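Local coordinates for probable thiosulfate sulfurtransferase (Thermus thermophilus, PDB 2EG4), which probably transfers sulfur from thiosulfate to cyanide and binds a zinc ion, at residues R27-S32 with Q56-R61; L75-F80 with S193-A198; D120-A125 with N213-M218; H131-D136 with G160-P165. One frame throughout, in Å; residues are numbered along the deposited sequence.

Interaction 1: residues R27-S32 with Q56-R61; sequences RHLDLS and QTLGLR
The Schellman motif that closes helix 41-57 presents its backbone carbonyls to Arg27, at the start of the segment 27-32. Gly59 is the C-prime residue of that motif; its positive phi bends the chain back on itself, and its N-H returns to Gln56 O within the turn. Leu58 is the first residue to leave the helical path, and Arg27 NE donates to Leu58 O at 3.1 Å. The bond comes almost straight down the carbonyl, with a C=O to donor angle of 170°, although the oxygen sits 26° out of the guanidinium plane. Arg27 gets there through a kink in its chain: CG lies anti to the carbonyl carbon, and chi2 of 88° then folds CD and NE over toward the turn. At the same edge of the guanidinium, NH2 stays a longer 3.5 Å from Gly59 O. A positive group beside the C-terminal end of a helix should be favoured by the helix dipole, and the Leu58 and Gly59 carbonyls are what it meets here. Beside the polar bond, Leu29 CD2 touches Leu58 CD1 at 3.6 Å, the two branched ends crossing at a slant. Leu60 CD2 adds a loose approach, 4.3 Å from Arg27 NE. Strand 27-28 is the outermost strand on its side of a parallel sheet and bonds through Arg27 to Leu9 and Asp11 of strand 8-11, where Val8 touches Arg27 and Leu60, and Val10 touches Leu29; helix 73-84 lies beyond, where Leu31 N reaches Thr78 OG1.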
# COMPACT_ATOMS: atom_id res chain seq x y z
N ARG B 27 -0.66 9.73 -15.56
CA ARG B 27 0.76 9.79 -15.21
C ARG B 27 1.22 8.37 -14.87
O ARG B 27 0.41 7.52 -14.52
CB ARG B 27 0.99 10.68 -13.99
CG ARG B 27 0.64 12.15 -14.17
CD ARG B 27 -0.82 12.43 -13.83
NE ARG B 27 -1.06 13.84 -13.57
CZ ARG B 27 -1.61 14.68 -14.44
NH1 ARG B 27 -1.98 14.26 -15.64
NH2 ARG B 27 -1.81 15.95 -14.10
N HIS B 28 2.51 8.12 -14.99
CA HIS B 28 3.05 6.80 -14.67
C HIS B 28 3.73 6.85 -13.30
O HIS B 28 4.53 7.76 -13.04
CB HIS B 28 4.04 6.36 -15.75
CG HIS B 28 4.75 5.08 -15.43
ND1 HIS B 28 5.81 5.02 -14.55
CD2 HIS B 28 4.57 3.82 -15.88
CE1 HIS B 28 6.25 3.78 -14.47
NE2 HIS B 28 5.51 3.03 -15.27
N LEU B 29 3.41 5.90 -12.43
CA LEU B 29 4.00 5.87 -11.09
C LEU B 29 3.89 4.50 -10.43
O LEU B 29 2.82 3.88 -10.43
CB LEU B 29 3.33 6.92 -10.19
CG LEU B 29 3.83 7.04 -8.75
CD1 LEU B 29 5.29 7.52 -8.73
CD2 LEU B 29 2.97 8.03 -8.00
N ASP B 30 5.00 4.04 -9.87
CA ASP B 30 5.08 2.75 -9.20
C ASP B 30 5.99 2.88 -7.98
O ASP B 30 7.22 2.88 -8.12
CB ASP B 30 5.63 1.71 -10.17
CG ASP B 30 5.42 0.28 -9.69
OD1 ASP B 30 5.67 -0.02 -8.50
OD2 ASP B 30 5.01 -0.55 -10.53
N LEU B 31 5.41 3.01 -6.80
CA LEU B 31 6.19 3.15 -5.58
C LEU B 31 6.50 1.81 -4.93
O LEU B 31 6.31 1.60 -3.73
CB LEU B 31 5.44 4.05 -4.60
CG LEU B 31 5.22 5.45 -5.18
CD1 LEU B 31 4.32 6.27 -4.28
CD2 LEU B 31 6.59 6.14 -5.34
N SER B 32 7.04 0.90 -5.74
CA SER B 32 7.38 -0.44 -5.28
C SER B 32 8.44 -0.60 -4.19
O SER B 32 8.12 -0.78 -3.01
CB SER B 32 7.78 -1.29 -6.49
OG SER B 32 8.08 -2.62 -6.10
N GLN B 56 3.02 17.57 -5.69
CA GLN B 56 3.18 18.81 -6.44
C GLN B 56 3.80 18.60 -7.82
O GLN B 56 3.34 19.18 -8.80
CB GLN B 56 4.03 19.80 -5.65
CG GLN B 56 3.51 20.06 -4.25
CD GLN B 56 4.20 21.24 -3.59
OE1 GLN B 56 5.35 21.55 -3.90
NE2 GLN B 56 3.51 21.89 -2.66
N THR B 57 4.84 17.78 -7.88
CA THR B 57 5.52 17.52 -9.14
C THR B 57 4.68 16.80 -10.18
O THR B 57 4.68 17.17 -11.35
CB THR B 57 6.81 16.72 -8.90
OG1 THR B 57 7.67 17.46 -8.02
CG2 THR B 57 7.54 16.47 -10.21
N LEU B 58 3.96 15.75 -9.77
CA LEU B 58 3.11 15.01 -10.69
C LEU B 58 1.79 15.74 -10.90
O LEU B 58 0.88 15.22 -11.55
CB LEU B 58 2.83 13.60 -10.16
CG LEU B 58 3.97 12.57 -10.18
CD1 LEU B 58 3.53 11.27 -9.53
CD2 LEU B 58 4.40 12.32 -11.61
N GLY B 59 1.70 16.95 -10.36
CA GLY B 59 0.48 17.72 -10.49
C GLY B 59 -0.71 16.93 -9.99
O GLY B 59 -1.73 16.81 -10.68
N LEU B 60 -0.59 16.37 -8.79
CA LEU B 60 -1.66 15.58 -8.21
C LEU B 60 -2.53 16.39 -7.27
O LEU B 60 -2.07 17.36 -6.66
CB LEU B 60 -1.09 14.37 -7.45
CG LEU B 60 -0.24 13.36 -8.22
CD1 LEU B 60 0.13 12.23 -7.28
CD2 LEU B 60 -1.00 12.82 -9.42
N ARG B 61 -3.78 15.98 -7.15
CA ARG B 61 -4.77 16.62 -6.28
C ARG B 61 -6.00 15.71 -6.24
O ARG B 61 -6.28 14.99 -7.20
CB ARG B 61 -5.18 17.99 -6.83
CG ARG B 61 -5.78 17.92 -8.22
CD ARG B 61 -6.54 19.18 -8.57
NE ARG B 61 -7.10 19.09 -9.91
CZ ARG B 61 -7.91 18.12 -10.32
NH1 ARG B 61 -8.25 17.14 -9.49
NH2 ARG B 61 -8.37 18.12 -11.57

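Interaction 2: residues L75-F80 with S193-A198; sequences LCRTAF and SGARSA. With SO4 (sulfate ion), chain J.
The guanidinium of Arg77 meets Ala195 O edge-on, the oxygen only 4° out of its plane, and NH1 donates to Ala195 O at 3.0 Å. The donor is tilted 32° from the carbonyl plane. Arg77 reaches across because its chain runs extended from CG to NE, with CB, CG and CD passing alongside the same oxygen, while NH2 forms a salt bridge with Asp30. A leucine in place of this arginine would probably leave Ala195 O without this donor and take one positive partner from Asp30. The second guanidinium, that of Arg196, turns its edge to a sulfate, probably from the crystallisation liquor: NH2 bonds to O4 at 2.7 Å, and NE lies very close to O1. Residues 193-196 probably correspond to the active-site loop of rhodaneses, which here leads from the modified cysteine at position 191 into helix 197-206; backbone N-H groups line its inside, and Ser193 N bonds to sulfate O3 at 2.8 Å. On the other side, Ala198 seats its methyl on helix 73-84, with CB 3.3 Å from Cys76 O. That methyl also sits 3.8 Å from Phe80 CB, and the Phe80 ring meets Phe201 edge-to-face.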
# COMPACT_ATOMS: atom_id res chain seq x y z
N LEU B 75 -0.14 -1.51 -7.67
CA LEU B 75 -1.26 -0.58 -7.69
C LEU B 75 -1.63 -0.14 -6.28
O LEU B 75 -1.82 1.05 -6.03
CB LEU B 75 -2.50 -1.22 -8.34
CG LEU B 75 -3.80 -0.43 -8.13
CD1 LEU B 75 -3.75 0.90 -8.85
CD2 LEU B 75 -4.98 -1.25 -8.63
N CYS B 76 -1.75 -1.11 -5.38
CA CYS B 76 -2.13 -0.83 -4.00
C CYS B 76 -1.05 -0.15 -3.15
O CYS B 76 -1.33 0.78 -2.41
CB CYS B 76 -2.60 -2.11 -3.30
SG CYS B 76 -4.13 -2.84 -3.98
N ARG B 77 0.20 -0.60 -3.23
CA ARG B 77 1.18 0.08 -2.39
C ARG B 77 1.30 1.53 -2.88
O ARG B 77 1.48 2.45 -2.09
CB ARG B 77 2.54 -0.62 -2.42
CG ARG B 77 3.10 -0.78 -3.78
CD ARG B 77 4.53 -1.26 -3.71
NE ARG B 77 4.99 -1.55 -5.06
CZ ARG B 77 5.01 -2.76 -5.61
NH1 ARG B 77 4.60 -3.83 -4.94
NH2 ARG B 77 5.43 -2.87 -6.87
N THR B 78 1.14 1.73 -4.19
CA THR B 78 1.22 3.08 -4.75
C THR B 78 0.02 3.93 -4.30
O THR B 78 0.17 5.08 -3.89
CB THR B 78 1.28 3.04 -6.29
OG1 THR B 78 2.44 2.29 -6.70
CG2 THR B 78 1.36 4.45 -6.85
N ALA B 79 -1.17 3.36 -4.37
CA ALA B 79 -2.35 4.09 -3.94
C ALA B 79 -2.23 4.36 -2.44
O ALA B 79 -2.69 5.40 -1.94
CB ALA B 79 -3.62 3.27 -4.23
N PHE B 80 -1.62 3.42 -1.71
CA PHE B 80 -1.45 3.58 -0.28
C PHE B 80 -0.62 4.82 0.07
O PHE B 80 -0.96 5.55 0.99
CB PHE B 80 -0.77 2.36 0.34
CG PHE B 80 -0.66 2.43 1.82
CD1 PHE B 80 -1.75 2.14 2.63
CD2 PHE B 80 0.52 2.87 2.43
CE1 PHE B 80 -1.68 2.29 4.00
CE2 PHE B 80 0.60 3.02 3.81
CZ PHE B 80 -0.50 2.73 4.60
N SER B 193 8.03 -5.96 3.32
CA SER B 193 8.40 -4.55 3.18
C SER B 193 7.21 -3.69 2.83
O SER B 193 7.37 -2.61 2.26
CB SER B 193 9.44 -4.37 2.08
OG SER B 193 8.79 -4.46 0.82
N GLY B 194 6.01 -4.16 3.16
CA GLY B 194 4.83 -3.40 2.81
C GLY B 194 4.76 -3.34 1.29
O GLY B 194 4.25 -2.38 0.72
N ALA B 195 5.31 -4.35 0.63
CA ALA B 195 5.28 -4.38 -0.83
C ALA B 195 3.88 -4.79 -1.27
O ALA B 195 3.36 -4.31 -2.29
CB ALA B 195 6.32 -5.38 -1.37
N ARG B 196 3.26 -5.66 -0.49
CA ARG B 196 1.93 -6.14 -0.82
C ARG B 196 0.90 -5.82 0.24
O ARG B 196 -0.29 -5.79 -0.05
CB ARG B 196 1.96 -7.65 -1.08
CG ARG B 196 1.77 -8.53 0.17
CD ARG B 196 2.23 -9.98 -0.05
NE ARG B 196 3.58 -10.22 0.46
CZ ARG B 196 4.13 -11.42 0.62
NH1 ARG B 196 3.44 -12.51 0.31
NH2 ARG B 196 5.35 -11.54 1.12
N SER B 197 1.35 -5.59 1.48
CA SER B 197 0.44 -5.32 2.59
C SER B 197 -0.71 -4.37 2.24
O SER B 197 -1.82 -4.48 2.79
CB SER B 197 1.22 -4.78 3.79
OG SER B 197 1.90 -3.59 3.43
N ALA B 198 -0.44 -3.43 1.35
CA ALA B 198 -1.44 -2.46 0.93
C ALA B 198 -2.65 -3.14 0.30
O ALA B 198 -3.76 -2.62 0.38
CB ALA B 198 -0.82 -1.46 -0.06
S SO4 J . 6.07 -8.06 0.62
O1 SO4 J . 4.76 -8.06 -0.11
O2 SO4 J . 7.17 -8.48 -0.31
O3 SO4 J . 6.36 -6.68 1.13
O4 SO4 J . 6.00 -9.02 1.77

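Interaction 3: residues D120-A125 with N213-M218; sequences DWLLTA and NYLGSM
Tyr214 turns the edge of its ring toward Leu123, CD1 coming within 3.2 Å of Leu123 O, while its far end lies against Ala125, with OH 3.3 Å from Ala125 CB. With CG anti to the backbone N (chi1 176°), the ring runs out along residues 123-125. Its own chain folds over one face, Ser217 N standing above the ring centre and Gly216 C lying toward the rim. Leu122 and Leu215 meet at about a right angle, CD1 against CD1 at 4.0 Å. Between these side chains the backbones form a single beta bridge at Leu122 and Asn213. Asn213 N gives a nearly straight bond to Trp121 O (2.9 Å, 174°), and Leu123 N answers to Asn213 O from well above the carbonyl plane, 55° out of it. A water bridges the two segments, donating to Leu123 O at 2.8 Å and accepting from Gly216 N at 2.9 Å. The polar ends look elsewhere: Asn213 ND2 to Ser197 OG, Tyr214 OH to Glu220 OE1. Ser217 OG donates to Tyr214 O and takes the N-H of the modified cysteine at position 191. In this buried place, then, main-chain polar atoms are met by backbone partners, side chains and one water, which ties the end of strand 210-213 and the approach to zinc ligand His219 to the loop that leads into helix 125-130.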
# COMPACT_ATOMS: atom_id res chain seq x y z
N ASP B 120 -3.81 7.36 10.89
CA ASP B 120 -4.78 6.29 11.09
C ASP B 120 -4.73 5.20 10.02
O ASP B 120 -5.45 4.20 10.11
CB ASP B 120 -6.19 6.86 11.17
CG ASP B 120 -6.54 7.67 9.94
OD1 ASP B 120 -5.90 8.73 9.73
OD2 ASP B 120 -7.44 7.24 9.18
N TRP B 121 -3.90 5.40 8.99
CA TRP B 121 -3.75 4.43 7.90
C TRP B 121 -2.50 3.58 8.12
O TRP B 121 -2.34 2.51 7.53
CB TRP B 121 -3.52 5.17 6.57
CG TRP B 121 -4.75 5.54 5.83
CD1 TRP B 121 -5.94 5.96 6.35
CD2 TRP B 121 -4.91 5.56 4.40
NE1 TRP B 121 -6.83 6.24 5.34
CE2 TRP B 121 -6.23 6.00 4.14
CE3 TRP B 121 -4.07 5.24 3.32
CZ2 TRP B 121 -6.72 6.13 2.83
CZ3 TRP B 121 -4.56 5.37 2.03
CH2 TRP B 121 -5.87 5.82 1.80
N LEU B 122 -1.65 4.09 9.00
CA LEU B 122 -0.35 3.48 9.25
C LEU B 122 -0.06 2.88 10.62
O LEU B 122 -0.70 3.20 11.62
CB LEU B 122 0.69 4.57 8.98
CG LEU B 122 2.20 4.34 9.05
CD1 LEU B 122 2.66 3.58 7.83
CD2 LEU B 122 2.88 5.71 9.10
N LEU B 123 0.92 1.98 10.63
CA LEU B 123 1.41 1.39 11.86
C LEU B 123 2.92 1.52 11.80
O LEU B 123 3.55 1.11 10.82
CB LEU B 123 1.06 -0.09 11.97
CG LEU B 123 -0.38 -0.49 12.23
CD1 LEU B 123 -0.47 -2.00 12.22
CD2 LEU B 123 -0.87 0.07 13.58
N THR B 124 3.49 2.15 12.82
CA THR B 124 4.93 2.26 12.93
C THR B 124 5.26 0.97 13.65
O THR B 124 4.35 0.25 14.08
CB THR B 124 5.36 3.41 13.83
OG1 THR B 124 4.72 3.25 15.10
CG2 THR B 124 4.97 4.74 13.21
N ALA B 125 6.55 0.66 13.81
CA ALA B 125 6.93 -0.56 14.50
C ALA B 125 6.37 -0.58 15.91
O ALA B 125 5.92 -1.60 16.41
CB ALA B 125 8.45 -0.69 14.55
N ASN B 213 -1.81 -0.31 7.92
CA ASN B 213 -0.68 -0.98 7.27
C ASN B 213 0.67 -0.76 7.94
O ASN B 213 1.11 0.38 8.08
CB ASN B 213 -0.65 -0.50 5.83
CG ASN B 213 0.32 -1.25 4.95
OD1 ASN B 213 0.62 -0.81 3.84
ND2 ASN B 213 0.80 -2.39 5.42
N TYR B 214 1.32 -1.84 8.37
CA TYR B 214 2.66 -1.72 8.96
C TYR B 214 3.65 -1.71 7.77
O TYR B 214 4.14 -2.76 7.35
CB TYR B 214 2.97 -2.89 9.91
CG TYR B 214 4.39 -2.86 10.47
CD1 TYR B 214 5.11 -1.66 10.58
CD2 TYR B 214 5.02 -4.04 10.91
CE1 TYR B 214 6.40 -1.63 11.09
CE2 TYR B 214 6.32 -4.01 11.45
CZ TYR B 214 7.01 -2.81 11.52
OH TYR B 214 8.32 -2.78 11.98
N LEU B 215 3.93 -0.53 7.23
CA LEU B 215 4.85 -0.42 6.09
C LEU B 215 6.24 -1.00 6.35
O LEU B 215 6.80 -1.67 5.48
CB LEU B 215 5.02 1.05 5.67
CG LEU B 215 4.13 1.64 4.60
CD1 LEU B 215 4.56 3.08 4.38
CD2 LEU B 215 4.24 0.85 3.30
N GLY B 216 6.80 -0.70 7.52
CA GLY B 216 8.13 -1.20 7.85
C GLY B 216 8.18 -2.70 7.72
O GLY B 216 9.15 -3.26 7.21
N SER B 217 7.12 -3.35 8.22
CA SER B 217 7.01 -4.79 8.10
C SER B 217 8.18 -5.58 8.68
O SER B 217 8.98 -5.04 9.44
CB SER B 217 6.75 -5.13 6.63
OG SER B 217 5.35 -5.08 6.35
N MET B 218 8.26 -6.88 8.37
CA MET B 218 9.33 -7.71 8.93
C MET B 218 10.75 -7.21 8.68
O MET B 218 11.63 -7.37 9.52
CB MET B 218 9.22 -9.16 8.42
CG MET B 218 8.13 -9.98 9.06
SD MET B 218 8.13 -10.01 10.88
CE MET B 218 9.55 -10.84 11.29
O HOH W 1 5.78 1.43 9.14

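Interaction 4: residues H131-D136 with G160-P165; sequences HPLLLD and GSKNAP. With SO4 (sulfate ion), chain K.
Leu135 pairs with Lys162, and Asp136 with Asn163, in the parallel strands of a beta-alpha-beta unit: strand 134-136, helix 140-143, strand 162-163, at one margin of the second rhodanese-like sheet. The pairing is carried by alternating backbone bonds. Lys162 N donates to Leu134 O at 2.9 Å; Asp136 N then donates to Lys162 O at 2.7 Å, and Ala164 N takes up Asp136 O at 2.7 Å in an almost straight bond (178°). Asp136 O is gripped twice. From the opposite face of its carbonyl plane, 38° above it, Asn163 ND2 makes a 3.0 Å bond to the same Asp136 O, having been swung there with CG anti to the backbone N (chi1 -166°). That amide nitrogen also donates to Arg138 O. An alanine in place of this asparagine would probably cost Asp136 O its second donor and leave Arg138 O without this partner. The carboxylate of Asp136 turns to Arg138 in a salt bridge, and Ser161 OG is satisfied by Ile158 O and Tyr190 OH. Where the strands diverge, a water takes over the pairing: it accepts from Leu134 N at 2.8 Å and donates to Gly160 O. Gly160 N is used too, bonding to O2 of a sulfate that Arg157 NE also holds, an ion probably left from crystallisation. Side chains add modest packing alongside: Leu135 crosses Lys162 at about a right angle, CD2 lying 4.0 Å from Lys162 CB.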
# COMPACT_ATOMS: atom_id res chain seq x y z
N HIS B 131 -0.41 -3.54 18.74
CA HIS B 131 -1.70 -3.80 18.14
C HIS B 131 -2.22 -5.16 18.59
O HIS B 131 -1.49 -6.16 18.58
CB HIS B 131 -1.60 -3.73 16.62
CG HIS B 131 -2.92 -3.54 15.94
ND1 HIS B 131 -3.89 -4.52 15.90
CD2 HIS B 131 -3.43 -2.47 15.28
CE1 HIS B 131 -4.94 -4.06 15.25
NE2 HIS B 131 -4.69 -2.82 14.86
N PRO B 132 -3.50 -5.22 18.96
CA PRO B 132 -4.16 -6.45 19.43
C PRO B 132 -4.47 -7.52 18.38
O PRO B 132 -4.77 -8.66 18.75
CB PRO B 132 -5.40 -5.91 20.11
CG PRO B 132 -5.78 -4.80 19.22
CD PRO B 132 -4.45 -4.10 18.97
N LEU B 133 -4.44 -7.16 17.10
CA LEU B 133 -4.70 -8.14 16.06
C LEU B 133 -3.96 -7.83 14.77
O LEU B 133 -4.45 -7.08 13.92
CB LEU B 133 -6.21 -8.26 15.79
CG LEU B 133 -6.63 -9.25 14.68
CD1 LEU B 133 -5.79 -10.51 14.70
CD2 LEU B 133 -8.10 -9.56 14.86
N LEU B 134 -2.76 -8.40 14.65
CA LEU B 134 -1.94 -8.23 13.45
C LEU B 134 -2.05 -9.45 12.54
O LEU B 134 -1.91 -10.58 13.00
CB LEU B 134 -0.46 -8.08 13.77
CG LEU B 134 0.14 -6.83 14.37
CD1 LEU B 134 1.66 -7.02 14.44
CD2 LEU B 134 -0.22 -5.62 13.51
N LEU B 135 -2.29 -9.20 11.26
CA LEU B 135 -2.38 -10.26 10.27
C LEU B 135 -1.10 -10.24 9.44
O LEU B 135 -0.74 -9.20 8.87
CB LEU B 135 -3.59 -10.08 9.36
CG LEU B 135 -4.97 -10.15 10.02
CD1 LEU B 135 -6.01 -10.10 8.93
CD2 LEU B 135 -5.11 -11.41 10.85
N ASP B 136 -0.42 -11.38 9.40
CA ASP B 136 0.81 -11.56 8.63
C ASP B 136 0.30 -12.09 7.30
O ASP B 136 -0.25 -13.18 7.26
CB ASP B 136 1.69 -12.63 9.30
CG ASP B 136 3.11 -12.68 8.71
OD1 ASP B 136 3.26 -12.44 7.50
OD2 ASP B 136 4.05 -12.96 9.48
N GLY B 160 2.65 -13.31 18.28
CA GLY B 160 1.23 -13.08 18.50
C GLY B 160 0.41 -12.78 17.26
O GLY B 160 -0.83 -12.72 17.32
N SER B 161 1.08 -12.59 16.13
CA SER B 161 0.38 -12.29 14.89
C SER B 161 -0.31 -13.55 14.35
O SER B 161 0.03 -14.68 14.75
CB SER B 161 1.36 -11.72 13.85
OG SER B 161 2.39 -12.65 13.54
N LYS B 162 -1.31 -13.35 13.49
CA LYS B 162 -2.06 -14.45 12.87
C LYS B 162 -1.75 -14.47 11.37
O LYS B 162 -1.64 -13.42 10.75
CB LYS B 162 -3.57 -14.29 13.08
CG LYS B 162 -3.98 -14.21 14.54
CD LYS B 162 -3.45 -15.39 15.33
CE LYS B 162 -3.64 -15.18 16.82
NZ LYS B 162 -3.08 -16.33 17.60
N ASN B 163 -1.64 -15.66 10.79
CA ASN B 163 -1.31 -15.80 9.37
C ASN B 163 -2.52 -15.72 8.45
O ASN B 163 -3.48 -16.46 8.61
CB ASN B 163 -0.59 -17.15 9.15
CG ASN B 163 0.09 -17.25 7.79
OD1 ASN B 163 0.37 -18.36 7.32
ND2 ASN B 163 0.38 -16.12 7.17
N ALA B 164 -2.45 -14.81 7.48
CA ALA B 164 -3.52 -14.63 6.48
C ALA B 164 -2.87 -14.36 5.12
O ALA B 164 -2.74 -13.23 4.69
CB ALA B 164 -4.43 -13.46 6.88
N PRO B 165 -2.43 -15.43 4.43
CA PRO B 165 -1.79 -15.30 3.12
C PRO B 165 -2.53 -14.33 2.20
O PRO B 165 -3.76 -14.37 2.10
CB PRO B 165 -1.78 -16.73 2.61
CG PRO B 165 -1.53 -17.51 3.89
CD PRO B 165 -2.47 -16.84 4.87
S SO4 K . 3.30 -16.76 18.78
O1 SO4 K . 1.90 -17.29 18.78
O2 SO4 K . 3.52 -15.96 17.53
O3 SO4 K . 3.52 -15.88 19.97
O4 SO4 K . 4.28 -17.90 18.83
O HOH W 2 -1.89 -9.97 16.81

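Interactions 2 and 3 are the buried pair, touching where Phe80 packs on Asn213. Interactions 1 and 4 are only partly buried and lie on opposite sides of the chain's centre, each at the outermost strand of one of the two four-stranded parallel sheets. Their chemistry differs: interaction 1 combines one arginine at a helix end with a leucine pair, interaction 4 relies on regular strand bonds. Interaction 2, which joins the two domains and reaches interaction 1 through a salt bridge, sets an arginine on a carbonyl beside a seated methyl; interaction 3 pairs one backbone bridge with a tyrosine ring. Interaction 3 meets interaction 4 through leucines, Leu123 against Leu134, within the second domain.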